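Local coordinates for protein probable endonuclease 4 (PDB 4HNO) that probably cleaves DNA at apurinic or apyrimidinic sites for base excision repair, leaving a 3'-hydroxyl and a 5'-terminal sugar phosphate, with a metal cluster in its active site, at residues K165-V170 against D174-T179; N203-E206 against G210-R213; S222-P225 against A229-R232; V149-K152 against G157-L160. All coordinates share one frame; numbering follows the deposited sequence. Where two conformers were deposited one is given.

Interaction 1 (K165-V170 against D174-T179)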
loop_
_atom_site.group_PDB
_atom_site.type_symbol
_atom_site.label_atom_id
_atom_site.label_comp_id
_atom_site.label_asym_id
_atom_site.label_seq_id
_atom_site.Cartn_x
_atom_site.Cartn_y
_atom_site.Cartn_z
ATOM N N LYS A 165 -2.033 -14.054 -10.026
ATOM C CA LYS A 165 -2.881 -14.377 -11.165
ATOM C C LYS A 165 -3.188 -13.111 -11.965
ATOM O O LYS A 165 -3.184 -13.136 -13.191
ATOM C CB LYS A 165 -4.163 -15.065 -10.722
ATOM C CG LYS A 165 -3.990 -16.515 -10.318
ATOM C CD LYS A 165 -5.327 -17.141 -9.920
ATOM C CE LYS A 165 -5.273 -18.637 -9.844
ATOM N NZ LYS A 165 -4.565 -19.120 -8.635
ATOM N N ILE A 166 -3.486 -12.023 -11.267
ATOM C CA ILE A 166 -3.729 -10.747 -11.924
ATOM C C ILE A 166 -2.473 -10.278 -12.646
ATOM O O ILE A 166 -2.495 -9.991 -13.849
ATOM C CB ILE A 166 -4.180 -9.679 -10.892
ATOM C CG1 ILE A 166 -5.515 -10.037 -10.272
ATOM C CG2 ILE A 166 -4.236 -8.301 -11.557
ATOM C CD1 ILE A 166 -5.789 -9.308 -8.964
ATOM N N ARG A 167 -1.379 -10.163 -11.904
ATOM C CA ARG A 167 -0.188 -9.566 -12.453
ATOM C C ARG A 167 0.279 -10.312 -13.697
ATOM O O ARG A 167 0.684 -9.705 -14.696
ATOM C CB ARG A 167 0.921 -9.544 -11.404
ATOM C CG ARG A 167 2.226 -9.027 -11.969
ATOM C CD ARG A 167 3.278 -8.742 -10.896
ATOM N NE ARG A 167 4.413 -8.171 -11.554
ATOM C CZ ARG A 167 5.377 -8.851 -12.129
ATOM N NH1 ARG A 167 5.464 -10.151 -11.967
ATOM N NH2 ARG A 167 6.285 -8.191 -12.832
ATOM N N ASP A 168 0.238 -11.638 -13.647
ATOM C CA ASP A 168 0.810 -12.424 -14.721
ATOM C C ASP A 168 0.004 -12.307 -16.026
ATOM O O ASP A 168 0.523 -12.614 -17.091
ATOM C CB ASP A 168 0.976 -13.874 -14.288
ATOM C CG ASP A 168 2.144 -14.076 -13.325
ATOM O OD1 ASP A 168 2.877 -13.099 -13.040
ATOM O OD2 ASP A 168 2.319 -15.219 -12.862
ATOM N N LEU A 169 -1.230 -11.819 -15.951
ATOM C CA LEU A 169 -2.054 -11.627 -17.134
ATOM C C LEU A 169 -1.976 -10.219 -17.718
ATOM O O LEU A 169 -2.420 -10.026 -18.839
ATOM C CB LEU A 169 -3.519 -11.947 -16.818
ATOM C CG LEU A 169 -3.839 -13.434 -16.651
ATOM C CD1 LEU A 169 -5.186 -13.601 -15.973
ATOM C CD2 LEU A 169 -3.833 -14.132 -18.007
ATOM N N VAL A 170 -1.469 -9.241 -16.980
ATOM C CA VAL A 170 -1.447 -7.855 -17.443
ATOM C C VAL A 170 -0.374 -7.660 -18.508
ATOM O O VAL A 170 0.729 -8.199 -18.398
ATOM C CB VAL A 170 -1.212 -6.923 -16.230
ATOM C CG1 VAL A 170 -0.907 -5.486 -16.620
ATOM C CG2 VAL A 170 -2.419 -6.959 -15.316
ATOM N N ASP A 174 5.697 -5.221 -15.975
ATOM C CA ASP A 174 6.760 -4.499 -15.295
ATOM C C ASP A 174 6.235 -3.254 -14.565
ATOM O O ASP A 174 6.919 -2.695 -13.703
ATOM C CB ASP A 174 7.876 -4.067 -16.265
ATOM C CG ASP A 174 8.672 -5.217 -16.835
ATOM O OD1 ASP A 174 8.529 -6.345 -16.347
ATOM O OD2 ASP A 174 9.469 -4.990 -17.765
ATOM N N ARG A 175 5.020 -2.822 -14.903
ATOM C CA ARG A 175 4.372 -1.715 -14.214
ATOM C C ARG A 175 3.311 -2.191 -13.230
ATOM O O ARG A 175 2.465 -1.408 -12.816
ATOM C CB ARG A 175 3.829 -0.709 -15.210
ATOM C CG ARG A 175 4.938 0.053 -15.919
ATOM C CD ARG A 175 4.407 0.935 -17.021
ATOM N NE ARG A 175 3.520 1.951 -16.477
ATOM C CZ ARG A 175 2.527 2.526 -17.144
ATOM N NH1 ARG A 175 1.812 3.459 -16.541
ATOM N NH2 ARG A 175 2.265 2.181 -18.396
ATOM N N VAL A 176 3.442 -3.441 -12.778
ATOM C CA VAL A 176 2.626 -3.952 -11.679
ATOM C C VAL A 176 3.590 -4.540 -10.654
ATOM O O VAL A 176 4.418 -5.407 -10.977
ATOM C CB VAL A 176 1.641 -5.017 -12.151
ATOM C CG1 VAL A 176 0.810 -5.539 -10.980
ATOM C CG2 VAL A 176 0.731 -4.463 -13.229
ATOM N N ALA A 177 3.461 -4.106 -9.412
ATOM C CA ALA A 177 4.260 -4.660 -8.328
ATOM C C ALA A 177 3.344 -4.829 -7.110
ATOM O O ALA A 177 2.122 -4.825 -7.281
ATOM C CB ALA A 177 5.529 -3.842 -8.094
ATOM N N ILE A 178 3.907 -5.035 -5.928
ATOM C CA ILE A 178 3.157 -5.536 -4.796
ATOM C C ILE A 178 3.408 -4.700 -3.547
ATOM O O ILE A 178 4.533 -4.276 -3.262
ATOM C CB ILE A 178 3.565 -7.022 -4.548
ATOM C CG1 ILE A 178 3.345 -7.896 -5.788
ATOM C CG2 ILE A 178 2.903 -7.610 -3.310
ATOM C CD1 ILE A 178 1.912 -8.041 -6.191
ATOM N N THR A 179 2.338 -4.540 -2.770
ATOM C CA THR A 179 2.378 -4.029 -1.401
ATOM C C THR A 179 1.866 -5.122 -0.474
ATOM O O THR A 179 0.819 -5.709 -0.738
ATOM C CB THR A 179 1.485 -2.812 -1.258
ATOM O OG1 THR A 179 2.040 -1.776 -2.069
ATOM C CG2 THR A 179 1.353 -2.341 0.188
#

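Interaction 2 (N203-E206 against G210-R213)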
loop_
_atom_site.group_PDB
_atom_site.type_symbol
_atom_site.label_atom_id
_atom_site.label_comp_id
_atom_site.label_asym_id
_atom_site.label_seq_id
_atom_site.Cartn_x
_atom_site.Cartn_y
_atom_site.Cartn_z
ATOM N N ASN A 203 9.266 -16.681 1.035
ATOM C CA ASN A 203 9.365 -17.688 -0.006
ATOM C C ASN A 203 8.223 -17.557 -1.009
ATOM O O ASN A 203 8.414 -17.716 -2.212
ATOM C CB ASN A 203 9.384 -19.079 0.609
ATOM C CG ASN A 203 10.671 -19.366 1.334
ATOM O OD1 ASN A 203 11.702 -18.742 1.076
ATOM N ND2 ASN A 203 10.626 -20.309 2.254
ATOM N N GLU A 204 7.032 -17.287 -0.503
ATOM C CA GLU A 204 5.873 -17.122 -1.354
ATOM C C GLU A 204 6.020 -15.886 -2.280
ATOM O O GLU A 204 5.763 -15.955 -3.482
ATOM C CB GLU A 204 4.644 -17.057 -0.450
ATOM C CG GLU A 204 3.337 -17.076 -1.167
ATOM C CD GLU A 204 2.143 -17.253 -0.218
ATOM O OE1 GLU A 204 2.168 -18.016 0.771
ATOM O OE2 GLU A 204 1.162 -16.586 -0.501
ATOM N N ILE A 205 6.461 -14.763 -1.724
ATOM C CA ILE A 205 6.722 -13.571 -2.521
ATOM C C ILE A 205 7.777 -13.851 -3.578
ATOM O O ILE A 205 7.613 -13.478 -4.737
ATOM C CB ILE A 205 7.085 -12.384 -1.605
ATOM C CG1 ILE A 205 5.856 -11.983 -0.775
ATOM C CG2 ILE A 205 7.581 -11.202 -2.426
ATOM C CD1 ILE A 205 6.132 -10.992 0.312
ATOM N N GLU A 206 8.863 -14.506 -3.204
ATOM C CA GLU A 206 9.913 -14.788 -4.154
ATOM C C GLU A 206 9.411 -15.669 -5.296
ATOM O O GLU A 206 9.766 -15.445 -6.458
ATOM C CB GLU A 206 11.101 -15.430 -3.438
ATOM C CG GLU A 206 12.175 -15.910 -4.382
ATOM C CD GLU A 206 12.917 -14.833 -5.139
ATOM O OE1 GLU A 206 12.725 -13.615 -4.917
ATOM O OE2 GLU A 206 13.728 -15.247 -5.986
ATOM N N GLY A 210 8.911 -12.570 -7.273
ATOM C CA GLY A 210 10.283 -12.137 -7.099
ATOM C C GLY A 210 10.299 -11.027 -6.062
ATOM O O GLY A 210 9.467 -10.110 -6.082
ATOM N N LEU A 211 11.282 -11.062 -5.168
ATOM C CA LEU A 211 11.332 -10.084 -4.093
ATOM C C LEU A 211 11.482 -8.637 -4.574
ATOM O O LEU A 211 11.059 -7.713 -3.887
ATOM C CB LEU A 211 12.453 -10.420 -3.100
ATOM C CG LEU A 211 12.022 -11.383 -2.000
ATOM C CD1 LEU A 211 13.225 -11.854 -1.225
ATOM C CD2 LEU A 211 11.020 -10.719 -1.064
ATOM N N GLU A 212 12.063 -8.419 -5.748
ATOM C CA GLU A 212 12.191 -7.067 -6.273
ATOM C C GLU A 212 10.821 -6.387 -6.427
ATOM O O GLU A 212 10.741 -5.154 -6.415
ATOM C CB GLU A 212 12.936 -7.083 -7.614
ATOM C CG GLU A 212 13.101 -5.724 -8.257
ATOM C CD GLU A 212 11.894 -5.289 -9.036
ATOM O OE1 GLU A 212 11.072 -6.158 -9.390
ATOM O OE2 GLU A 212 11.780 -4.074 -9.344
ATOM N N ARG A 213 9.754 -7.169 -6.587
ATOM C CA ARG A 213 8.423 -6.602 -6.762
ATOM C C ARG A 213 7.763 -6.153 -5.469
ATOM O O ARG A 213 6.700 -5.520 -5.532
ATOM C CB ARG A 213 7.514 -7.582 -7.507
ATOM C CG ARG A 213 7.887 -7.845 -8.967
ATOM C CD ARG A 213 7.483 -6.713 -9.891
ATOM N NE ARG A 213 8.414 -5.613 -9.899
ATOM C CZ ARG A 213 8.280 -4.542 -10.675
ATOM N NH1 ARG A 213 7.165 -4.340 -11.364
ATOM N NH2 ARG A 213 9.269 -3.643 -10.733
#

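Interaction 3 (S222-P225 against A229-R232). With MN (manganese (II) ion), chain C.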
loop_
_atom_site.group_PDB
_atom_site.type_symbol
_atom_site.label_atom_id
_atom_site.label_comp_id
_atom_site.label_asym_id
_atom_site.label_seq_id
_atom_site.Cartn_x
_atom_site.Cartn_y
_atom_site.Cartn_z
ATOM N N SER A 222 -3.097 -5.553 14.259
ATOM C CA SER A 222 -4.478 -5.962 14.077
ATOM C C SER A 222 -5.248 -5.948 15.387
ATOM O O SER A 222 -4.754 -6.407 16.414
ATOM C CB SER A 222 -4.569 -7.360 13.475
ATOM O OG SER A 222 -5.943 -7.671 13.297
ATOM N N LYS A 223 -6.481 -5.468 15.325
ATOM C CA LYS A 223 -7.379 -5.550 16.467
ATOM C C LYS A 223 -7.848 -6.978 16.741
ATOM O O LYS A 223 -8.446 -7.214 17.784
ATOM C CB LYS A 223 -8.581 -4.625 16.280
ATOM C CG LYS A 223 -8.213 -3.161 16.444
ATOM C CD LYS A 223 -9.397 -2.245 16.522
ATOM C CE LYS A 223 -8.942 -0.818 16.809
ATOM N NZ LYS A 223 -8.629 -0.607 18.258
ATOM N N TYR A 224 -7.596 -7.902 15.815
ATOM C CA TYR A 224 -8.147 -9.249 15.902
ATOM C C TYR A 224 -7.064 -10.291 15.728
ATOM O O TYR A 224 -5.979 -10.024 15.213
ATOM C CB TYR A 224 -9.256 -9.438 14.852
ATOM C CG TYR A 224 -10.480 -8.598 15.147
ATOM C CD1 TYR A 224 -10.598 -7.308 14.634
ATOM C CD2 TYR A 224 -11.478 -9.053 15.970
ATOM C CE1 TYR A 224 -11.685 -6.497 14.919
ATOM C CE2 TYR A 224 -12.574 -8.236 16.290
ATOM C CZ TYR A 224 -12.665 -6.960 15.745
ATOM O OH TYR A 224 -13.732 -6.129 16.013
ATOM N N PRO A 225 -7.372 -11.532 16.130
ATOM C CA PRO A 225 -6.395 -12.612 16.015
ATOM C C PRO A 225 -6.110 -13.029 14.578
ATOM O O PRO A 225 -6.805 -12.657 13.620
ATOM C CB PRO A 225 -7.060 -13.770 16.765
ATOM C CG PRO A 225 -8.062 -13.156 17.644
ATOM C CD PRO A 225 -8.545 -11.934 16.933
ATOM N N ALA A 229 -10.099 -12.176 9.509
ATOM C CA ALA A 229 -10.765 -11.579 8.339
ATOM C C ALA A 229 -11.594 -10.335 8.681
ATOM O O ALA A 229 -12.644 -10.132 8.098
ATOM C CB ALA A 229 -11.596 -12.627 7.600
ATOM N N LYS A 230 -11.094 -9.479 9.567
ATOM C CA LYS A 230 -11.869 -8.334 10.063
ATOM C C LYS A 230 -11.467 -6.972 9.501
ATOM O O LYS A 230 -12.277 -6.048 9.503
ATOM C CB LYS A 230 -11.779 -8.254 11.587
ATOM C CG LYS A 230 -12.524 -9.370 12.300
ATOM C CD LYS A 230 -14.032 -9.241 12.171
ATOM C CE LYS A 230 -14.755 -10.383 12.870
ATOM N NZ LYS A 230 -16.218 -10.145 12.901
ATOM N N ASP A 231 -10.221 -6.824 9.069
ATOM C CA ASP A 231 -9.683 -5.546 8.578
ATOM C C ASP A 231 -9.958 -4.380 9.519
ATOM O O ASP A 231 -10.560 -3.385 9.167
ATOM C CB ASP A 231 -10.171 -5.225 7.187
ATOM C CG ASP A 231 -9.327 -4.155 6.511
ATOM O OD1 ASP A 231 -9.628 -3.791 5.367
ATOM O OD2 ASP A 231 -8.314 -3.704 7.104
ATOM N N ARG A 232 -9.431 -4.514 10.727
ATOM C CA ARG A 232 -9.404 -3.426 11.692
ATOM C C ARG A 232 -7.970 -3.255 12.188
ATOM O O ARG A 232 -7.440 -4.067 12.977
ATOM C CB ARG A 232 -10.378 -3.686 12.852
ATOM C CG ARG A 232 -11.851 -3.684 12.437
ATOM C CD ARG A 232 -12.283 -2.329 11.883
ATOM N NE ARG A 232 -13.718 -2.263 11.605
ATOM C CZ ARG A 232 -14.280 -2.590 10.442
ATOM N NH1 ARG A 232 -13.533 -3.019 9.430
ATOM N NH2 ARG A 232 -15.595 -2.490 10.291
HETATM MN MN MN C . -7.305 -2.317 6.015
HETATM O O HOH W 1 -8.199 -6.985 11.605
#

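Interaction 4 (V149-K152 against G157-L160)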
loop_
_atom_site.group_PDB
_atom_site.type_symbol
_atom_site.label_atom_id
_atom_site.label_comp_id
_atom_site.label_asym_id
_atom_site.label_seq_id
_atom_site.Cartn_x
_atom_site.Cartn_y
_atom_site.Cartn_z
ATOM N N VAL A 149 -5.421 -7.859 0.688
ATOM C CA VAL A 149 -6.586 -7.388 1.403
ATOM C C VAL A 149 -7.105 -8.506 2.309
ATOM O O VAL A 149 -6.600 -9.623 2.326
ATOM C CB VAL A 149 -7.672 -6.881 0.435
ATOM C CG1 VAL A 149 -7.166 -5.650 -0.310
ATOM C CG2 VAL A 149 -8.123 -7.969 -0.518
ATOM N N SER A 150 -8.144 -8.188 3.058
ATOM C CA SER A 150 -8.789 -9.171 3.916
ATOM C C SER A 150 -9.900 -9.898 3.159
ATOM O O SER A 150 -10.428 -9.408 2.153
ATOM C CB SER A 150 -9.334 -8.484 5.157
ATOM O OG SER A 150 -8.311 -7.769 5.805
ATOM N N GLN A 151 -10.253 -11.076 3.651
ATOM C CA GLN A 151 -11.238 -11.939 3.004
ATOM C C GLN A 151 -12.635 -11.544 3.473
ATOM O O GLN A 151 -13.217 -12.181 4.351
ATOM C CB GLN A 151 -10.948 -13.401 3.313
ATOM C CG GLN A 151 -11.773 -14.340 2.508
ATOM C CD GLN A 151 -11.611 -15.776 2.907
ATOM O OE1 GLN A 151 -11.011 -16.094 3.926
ATOM N NE2 GLN A 151 -12.172 -16.663 2.110
ATOM N N LYS A 152 -13.144 -10.478 2.889
ATOM C CA LYS A 152 -14.436 -9.912 3.239
ATOM C C LYS A 152 -15.170 -9.676 1.945
ATOM O O LYS A 152 -14.597 -9.201 0.966
ATOM C CB LYS A 152 -14.276 -8.594 3.988
ATOM C CG LYS A 152 -13.448 -8.701 5.251
ATOM C CD LYS A 152 -13.129 -7.338 5.811
ATOM C CE LYS A 152 -14.363 -6.679 6.395
ATOM N NZ LYS A 152 -14.076 -5.320 6.932
ATOM N N GLY A 157 -7.714 -10.775 -3.566
ATOM C CA GLY A 157 -6.391 -10.397 -3.118
ATOM C C GLY A 157 -6.085 -10.721 -1.676
ATOM O O GLY A 157 -5.112 -10.188 -1.142
ATOM N N TYR A 158 -6.859 -11.601 -1.037
ATOM C CA TYR A 158 -6.551 -11.999 0.330
ATOM C C TYR A 158 -5.461 -13.075 0.376
ATOM O O TYR A 158 -4.816 -13.250 1.410
ATOM C CB TYR A 158 -7.818 -12.390 1.104
ATOM C CG TYR A 158 -8.611 -13.516 0.482
ATOM C CD1 TYR A 158 -8.408 -14.842 0.818
ATOM C CD2 TYR A 158 -9.590 -13.238 -0.480
ATOM C CE1 TYR A 158 -9.163 -15.867 0.197
ATOM C CE2 TYR A 158 -10.331 -14.242 -1.091
ATOM C CZ TYR A 158 -10.095 -15.540 -0.763
ATOM O OH TYR A 158 -10.821 -16.533 -1.352
ATOM N N LYS A 159 -5.261 -13.788 -0.734
ATOM C CA LYS A 159 -4.099 -14.655 -0.899
ATOM C C LYS A 159 -3.190 -14.035 -1.936
ATOM O O LYS A 159 -3.640 -13.541 -2.976
ATOM C CB LYS A 159 -4.504 -16.055 -1.350
ATOM C CG LYS A 159 -5.372 -16.806 -0.352
ATOM C CD LYS A 159 -4.685 -16.992 0.994
ATOM C CE LYS A 159 -5.509 -17.885 1.904
ATOM N NZ LYS A 159 -6.906 -17.408 2.079
ATOM N N LEU A 160 -1.888 -14.108 -1.697
ATOM C CA LEU A 160 -0.936 -13.562 -2.654
ATOM C C LEU A 160 -1.045 -14.217 -4.034
ATOM O O LEU A 160 -0.829 -13.549 -5.043
ATOM C CB LEU A 160 0.490 -13.658 -2.110
ATOM C CG LEU A 160 0.753 -12.811 -0.863
ATOM C CD1 LEU A 160 2.167 -13.058 -0.362
ATOM C CD2 LEU A 160 0.558 -11.327 -1.124
HETATM O O HOH W 2 -4.076 -10.845 2.751
HETATM O O HOH W 3 -13.403 -15.577 -0.353
#

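Interaction 1 (K165-V170 against D174-T179)
The guanidinium of Arg-167 turns an edge to the backbone carbonyl of Val-176, whose oxygen lies near its plane. Arg-167 NE donates to Val-176 O at 2.8 Å. The donor stands 41° above the carbonyl plane, so it does not use a lone pair of that oxygen. Arg-213 NH1 binds the same oxygen, which is thus held by two arginines, and Arg-167 NH2 goes on to Arg-173 O in the intervening turn. With CG anti to the backbone N (chi1 175°) and the chain extended as far as NE, the arginine reaches across the gap, sliding past Val-176 in the opposite direction, its CG 3.9 Å from Val-176 CG1. This is the step from helix 160-169 into strand 176-181, part of a beta-alpha-beta crossover of the TIM barrel, and Val-176 points outward from its strand to the helix. Just past the end of the helix, Val-170 CG1 meets the other methyl, Val-176 CG2, at 3.9 Å. The Asp-174 carboxylate stays beyond salt-bridge distance, with its OD1 4.6 Å from Arg-167 NH2.

Interaction 2 (N203-E206 against G210-R213)
Gly-210 N is shared between two carbonyls at the end of the helix: it donates to Ile-205 O at 3.0 Å, and only weakly to Glu-206 O at 3.1 Å. The next amide turns to a side chain instead. Leu-211 N donates to Glu-206 OE1 at 2.9 Å, met nearly along the C-O axis of the carboxylate. A bend at chi2 (67°) brings the carboxylate forward to the Leu-211 N-H, so the N-H groups of Gly-210 and Leu-211 both find acceptors in the last turn of the helix. Gly-210 O is then taken by Arg-213 N at 3.0 Å, which closes the 3-10 turn. Within that turn Arg-213 grips the Glu-212 carboxylate side-on, NE to OE1 at 2.8 Å and NH2 to OE2 at 2.9 Å; Lys-215 adds a second salt bridge to OE2. Apolar contact comes from Ile-205 CG2, 3.7 Å from Leu-211 CD2, where the two side chains cross at about a right angle. The whole turn carries the chain from helix 195-208 into barrel strand 214-222, with Ile-205 resting on Leu-160 of helix 160-169 and the Arg-213 backbone bonded to Ile-178 of strand 176-181.

Interaction 3 (S222-P225 against A229-R232)
Ser-222 OG is gripped from two directions, one of them a water that bridges to Arg-232. It accepts from Tyr-224 N at 3.0 Å, two residues on, which makes an ST turn. Water 1 sits 2.9 Å from the same Ser-222 OG and accepts from Arg-232 N, also at 2.9 Å. Beside this bridge the two segments join directly: Lys-223 N donates to Arg-232 O at 2.9 Å in a nearly straight bond (174°). Among the side chains, the Tyr-224 ring meets both Lys-230 and Arg-232. Over one face lies Lys-230, its CG 3.7 Å from the ring centroid in a CH-pi contact; at the ring's edge, in plane, comes Arg-232, with CB 3.7 Å from Tyr-224 CE1. The Lys-230 ammonium lies far from the ring and adds at most a weak attraction. Arg-232 also bends back, NH1 donating to Asp-231 O at 3.0 Å, while Lys-223 sends its amine to Glu-234 in a salt bridge. Asp-231 points away from this packing, and its OD2 binds manganese at 2.0 Å. His-184 and His-233 share that ion, and zinc is also seen bound by these three residues. The arrangement is a loop at the end of a TIM-barrel strand, joining strand 214-222 to its antiparallel partner 233-234 and presenting a ligand to the metal centre characteristic of endonuclease IV.

Interaction 4 (V149-K152 against G157-L160)
Val-149 and Tyr-158 meet in the tight part of this contact, where backbone lies against backbone. Val-149 N donates to Gly-157 O at 3.0 Å. The carbonyl of Val-149 then faces the next residue, and Tyr-158 CA approaches Val-149 O to 3.1 Å in a CA-H...O contact. Val-149 CG2 presses on the glycine, 3.6 Å from Gly-157 C. Water 2 is held between the two chains here, 2.8 Å from Val-149 O and 2.9 Å from Tyr-158 O, though it cannot serve every acceptor around it at once. The two segments flank the short strand 155-156 in a long loop of the TIM barrel, between strand 143-147 and helix 160-169 on the metal-binding side. Ser-150 points away from the contact, and its OG bonds Asp-187, which also accepts from the backbone N of the metal ligand Asp-231. The close packing continues into the side chains. Tyr-158 CG sits between its backbone N and carbonyl carbon (chi1 58°), which turns one face of the ring to Gln-151. Gln-151 CG stands over the ring's centre, 3.6 Å from the Tyr-158 centroid, and the amide stacks beyond it with its plane 14° from that of the ring. Gln-151 is itself the centre of an inverse gamma turn. The loose, solvent side lies at the far ends of these two side chains, where water 3 accepts from Gln-151 NE2 at 3.0 Å and is only weakly bonded to Tyr-158 OH.

Along the chain the order is interaction 4, 1, 2, 3, each closing before the next opens, all within one TIM barrel. Interactions 1 and 2 lie on one side, centres about 12 Å apart, and touch where Arg-213 reaches the start of strand 176-181; they tie helices 160-169 and 195-208 to the strands that follow them. Interactions 3 and 4 also have centres about 12 Å apart, in loops beyond the other strand ends, and meet through Lys-152, Ser-150 and residues 229-232 beside the metals. Interactions 1 and 3 have centres about 26 Å apart and do not touch. Leu-160 of interaction 4 packs on Ile-205 of interaction 2, connecting the metal-side loops to the helical outer layer.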